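Local coordinates for protein Rv1989c (MbcT) (Mycobacterium tuberculosis, PDB 6FKG) that degrades NAD(+) by phosphorolysis as the toxic component of a type II toxin-antitoxin system and is neutralised by its cognate antitoxin MbcA, at the interface of chains A and B and the interface of chains A and C. Coordinates in Å, arbitrary orientation; residue numbers count along the deposited sequence, not the author numbering. Chains: chain A, Rv1989c (MbcT); chain B/C, Rv1990c (MbcA).

Contacts 1 and 3 are neighbours, about 8 Å between the centres of their C-alpha atoms, and share A:Gly114 and B:Pro47; together they seat one loop of antitoxin chain B, the stretch between helices 34-41 and 52-65, on the toxin. Contact 2 joins the same toxin chain to a different antitoxin, chain C, and its C-alpha centre lies about 37 Å from that of contact 1 and 31 Å from that of contact 3. One MbcT thus meets two MbcA chains through separate surfaces, as fits a toxin-antitoxin complex whose heterotetramers assemble further into trimers.

Contact 1: the interface of chains A and B. Residues chain A 6, 8-9, 112-114; chain B 45, 47.
B:Val45 pushes its two methyl groups between the N-terminal helix of the toxin, 7-16, and the turn that follows helix 107-112. The packing contacts form two sets. CG2 of B:Val45 rests against the helix, 3.6 Å from CA of A:Leu9, and also meets CB and CD1 of that leucine. CG1 points to the opposite wall, where it lies 3.8 Å from CA of A:Gly114 and packs on the peptide link between A:Val113 and A:Gly114. The fork of the valine explains this: with CG1 between the backbone N and the carbonyl carbon (chi1 74°), CG2 stands anti to the N. A short side chain branched at CB suits a place between two walls, one methyl for each.

B:Pro47 adds a second apolar group. Its CB meets CD2 of A:Leu9 at 3.8 Å, the two side chains crossing at about a right angle, while the two methyls of the leucine divide between valine and proline. The ring also borders polar backbone: CG lies 3.4 Å from the carbonyl O of A:Val113. A:Gly114 has a positive phi (83°), easy for glycine, and sets no side chain before the methyl and the ring; its CA is 3.9 Å from CD of the proline.

Within the toxin, A:Asp6 OD2 receives a weak hydrogen bond from the backbone N of A:Leu9, 2.9 Å long, at the helix start. The site seats the antitoxin loop on the toxin, largely by packing in this patch.

Contact 2: the interface of chains A and C. Residues chain A 32-33, 88; chain C 67, 110.
C:Glu67, with helical backbone angles (phi -72°, psi -28°), faces the toxin loop residues A:His32 and A:Arg33, the latter in an extended conformation. This is a salt-bridge patch through which antitoxin chain C, with residues of its toxin-binding C-terminal domain, holds that loop. The glutamate chain is fully extended, CG anti to the backbone N (chi1 -179°), and presents its carboxylate to the guanidinium of A:Arg33. The arginine grips it side-on: NE bonds to OE2 at 2.8 Å, a salt bridge as well as a hydrogen bond, and NH2 bonds to OE1 at 2.8 Å. Both oxygens are met on their syn sides and lie near the guanidinium plane, yet the two flat groups are twisted 40° apart, which leaves the nitrogens out of the carboxylate plane. Arginine suits this place because the N-H groups of NE and NH2, along one edge of the guanidinium, match the two oxygens.

C:Ala110, at the end of helix 99-110, sets its CB over one guanidinium face, toward the rim, 3.4 Å from NH2. The small methyl suits a helix end packed close to that face.

Two waters extend the link. Water 1 joins the backbone oxygens of A:Ala88 and C:Glu67 and also touches water 2, which lies 2.9 Å from the backbone N of A:His32 and 2.5 Å from OE2 of C:Glu67.

Contact 3: the interface of chains A and B. Residues chain A 114-115, 119, 126-127; chain B 47-48.
B:Gln48 crosses A:Asp119 at about a right angle, with its amide plane turned 36° from the carboxylate. The amide nitrogen NE2 carries the contact through two nearly straight hydrogen bonds. One runs to OD1 of A:Asp119 at 2.9 Å, meeting that oxygen from above the carboxylate plane; OD2 is also near NE2, at 3.0 Å, so the nitrogen lies over the carboxylate. The other runs to the backbone O of A:Gly114, also 2.9 Å, with the donor tilted from the carbonyl plane. OD1 and the A:Gly114 oxygen lie close to the amide plane, so these bonds fix the rotation of the flat group. The bend at chi2 (83°) turns the amide toward them. OE1 is linked to the same A:Gly114 oxygen through water 3, lying 2.7 Å from the water. Glutamine suits the place because its NE2 supplies N-H groups to toxin oxygens and its OE1 an acceptor for the water.

The aliphatic part of the glutamine lies along the start of helix 126-137: CG is 3.9 Å from CA of A:Gly127, where the lack of a side chain permits close approach. OG of A:Ser126 lies 3.5 Å from CA of B:Gln48. Beside the amide, CD2 of A:Leu115 meets CG of B:Pro47 at 3.9 Å. The site gives the antitoxin loop a polar attachment, bringing one residue against the toxin loop at A:Gly114 and helices 117-121 and 126-137.

Contact 1: the interface of chains A and B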
# COMPACT_ATOMS: atom_id res chain seq x y z
N ASP A 6 0.55 3.65 30.29
CA ASP A 6 1.79 3.67 31.06
C ASP A 6 1.67 3.06 32.46
O ASP A 6 0.87 3.51 33.27
CB ASP A 6 2.29 5.11 31.18
CG ASP A 6 3.61 5.20 31.90
OD1 ASP A 6 4.49 4.35 31.63
OD2 ASP A 6 3.77 6.10 32.73
N GLY A 8 3.70 3.35 34.97
CA GLY A 8 4.08 4.34 35.97
C GLY A 8 2.96 5.32 36.26
O GLY A 8 2.74 5.72 37.40
N LEU A 9 2.23 5.69 35.22
CA LEU A 9 1.14 6.65 35.33
C LEU A 9 -0.03 6.04 36.07
O LEU A 9 -0.60 6.66 36.97
CB LEU A 9 0.69 7.14 33.95
CG LEU A 9 -0.49 8.11 34.01
CD1 LEU A 9 -0.02 9.38 34.73
CD2 LEU A 9 -1.04 8.42 32.61
N ALA A 112 1.75 15.83 40.33
CA ALA A 112 1.98 14.46 40.75
C ALA A 112 1.62 13.46 39.64
O ALA A 112 2.15 12.35 39.61
CB ALA A 112 1.19 14.15 42.01
N VAL A 113 0.73 13.84 38.72
CA VAL A 113 0.41 12.93 37.62
C VAL A 113 1.00 13.46 36.30
O VAL A 113 0.62 13.02 35.20
CB VAL A 113 -1.12 12.71 37.48
CG1 VAL A 113 -1.69 12.13 38.78
CG2 VAL A 113 -1.85 14.00 37.11
N GLY A 114 1.93 14.40 36.42
CA GLY A 114 2.69 14.88 35.28
C GLY A 114 2.05 15.96 34.43
O GLY A 114 2.49 16.21 33.30
N VAL B 45 6.94 10.99 35.78
CA VAL B 45 5.85 10.46 34.97
C VAL B 45 5.52 11.45 33.86
O VAL B 45 5.50 12.67 34.06
CB VAL B 45 4.61 10.12 35.84
CG1 VAL B 45 3.88 11.36 36.29
CG2 VAL B 45 3.66 9.19 35.10
N PRO B 47 2.57 11.68 31.08
CA PRO B 47 1.37 11.19 30.39
C PRO B 47 1.25 11.69 28.95
O PRO B 47 0.50 11.09 28.15
CB PRO B 47 0.23 11.75 31.26
CG PRO B 47 0.81 13.00 31.86
CD PRO B 47 2.24 12.64 32.14

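Contact 2: the interface of chains A and C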
# COMPACT_ATOMS: atom_id res chain seq x y z
N HIS A 32 -32.52 18.90 22.83
CA HIS A 32 -33.06 17.57 22.58
C HIS A 32 -32.26 16.45 23.27
O HIS A 32 -32.75 15.32 23.39
CB HIS A 32 -33.10 17.30 21.07
CG HIS A 32 -34.01 18.21 20.32
ND1 HIS A 32 -35.34 18.37 20.64
CD2 HIS A 32 -33.79 19.00 19.24
CE1 HIS A 32 -35.90 19.22 19.80
NE2 HIS A 32 -34.98 19.62 18.94
N ARG A 33 -31.04 16.76 23.71
CA ARG A 33 -30.13 15.75 24.25
C ARG A 33 -30.45 15.35 25.69
O ARG A 33 -30.99 16.14 26.46
CB ARG A 33 -28.69 16.24 24.17
CG ARG A 33 -28.23 16.53 22.76
CD ARG A 33 -28.70 15.45 21.79
NE ARG A 33 -28.18 15.69 20.45
CZ ARG A 33 -27.03 15.22 20.00
NH1 ARG A 33 -26.27 14.44 20.76
NH2 ARG A 33 -26.64 15.51 18.77
N ALA A 88 -31.37 26.00 19.98
CA ALA A 88 -32.00 25.59 21.24
C ALA A 88 -31.06 24.78 22.12
O ALA A 88 -30.75 23.63 21.83
CB ALA A 88 -33.26 24.80 20.97
N GLU C 67 -28.64 21.68 14.57
CA GLU C 67 -28.99 21.44 15.97
C GLU C 67 -28.17 22.32 16.92
O GLU C 67 -28.63 22.64 18.00
CB GLU C 67 -28.79 19.96 16.34
CG GLU C 67 -29.16 19.65 17.81
CD GLU C 67 -29.03 18.17 18.20
OE1 GLU C 67 -28.30 17.42 17.53
OE2 GLU C 67 -29.62 17.78 19.23
N ALA C 110 -23.11 19.45 20.68
CA ALA C 110 -24.48 19.22 21.16
C ALA C 110 -24.53 18.69 22.58
O ALA C 110 -25.54 18.83 23.25
CB ALA C 110 -25.23 18.25 20.22
O HOH W 1 -30.76 22.02 19.68
O HOH W 2 -30.71 19.57 20.64

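Contact 3: the interface of chains A and B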
# COMPACT_ATOMS: atom_id res chain seq x y z
N GLY A 114 1.93 14.40 36.42
CA GLY A 114 2.69 14.88 35.28
C GLY A 114 2.05 15.96 34.43
O GLY A 114 2.49 16.21 33.30
N LEU A 115 1.03 16.62 34.96
CA LEU A 115 0.35 17.66 34.20
C LEU A 115 0.77 19.03 34.70
O LEU A 115 0.91 19.26 35.90
CB LEU A 115 -1.17 17.50 34.32
CG LEU A 115 -1.73 16.20 33.78
CD1 LEU A 115 -3.23 16.09 34.08
CD2 LEU A 115 -1.46 16.09 32.27
N ASP A 119 -0.73 21.84 29.74
CA ASP A 119 -1.60 20.70 29.55
C ASP A 119 -3.06 21.06 29.76
O ASP A 119 -3.94 20.53 29.07
CB ASP A 119 -1.21 19.56 30.49
CG ASP A 119 0.19 19.04 30.22
OD1 ASP A 119 0.38 18.44 29.14
OD2 ASP A 119 1.08 19.25 31.06
N SER A 126 -3.18 15.50 24.87
CA SER A 126 -2.71 14.12 25.06
C SER A 126 -2.46 13.78 26.53
O SER A 126 -2.80 12.70 26.97
CB SER A 126 -1.44 13.86 24.23
OG SER A 126 -0.32 14.53 24.79
N GLY A 127 -1.88 14.71 27.28
CA GLY A 127 -1.63 14.47 28.69
C GLY A 127 -2.88 14.28 29.53
O GLY A 127 -3.01 13.29 30.26
N PRO B 47 2.57 11.68 31.08
CA PRO B 47 1.37 11.19 30.39
C PRO B 47 1.25 11.69 28.95
O PRO B 47 0.50 11.09 28.15
CB PRO B 47 0.23 11.75 31.26
CG PRO B 47 0.81 13.00 31.86
CD PRO B 47 2.24 12.64 32.14
N GLN B 48 1.96 12.77 28.62
CA GLN B 48 1.91 13.36 27.29
C GLN B 48 2.52 12.47 26.20
O GLN B 48 3.25 11.52 26.50
CB GLN B 48 2.64 14.72 27.26
CG GLN B 48 2.06 15.79 28.18
CD GLN B 48 2.54 15.66 29.62
OE1 GLN B 48 3.36 14.79 29.94
NE2 GLN B 48 2.03 16.51 30.50
O HOH W 3 4.88 15.48 32.04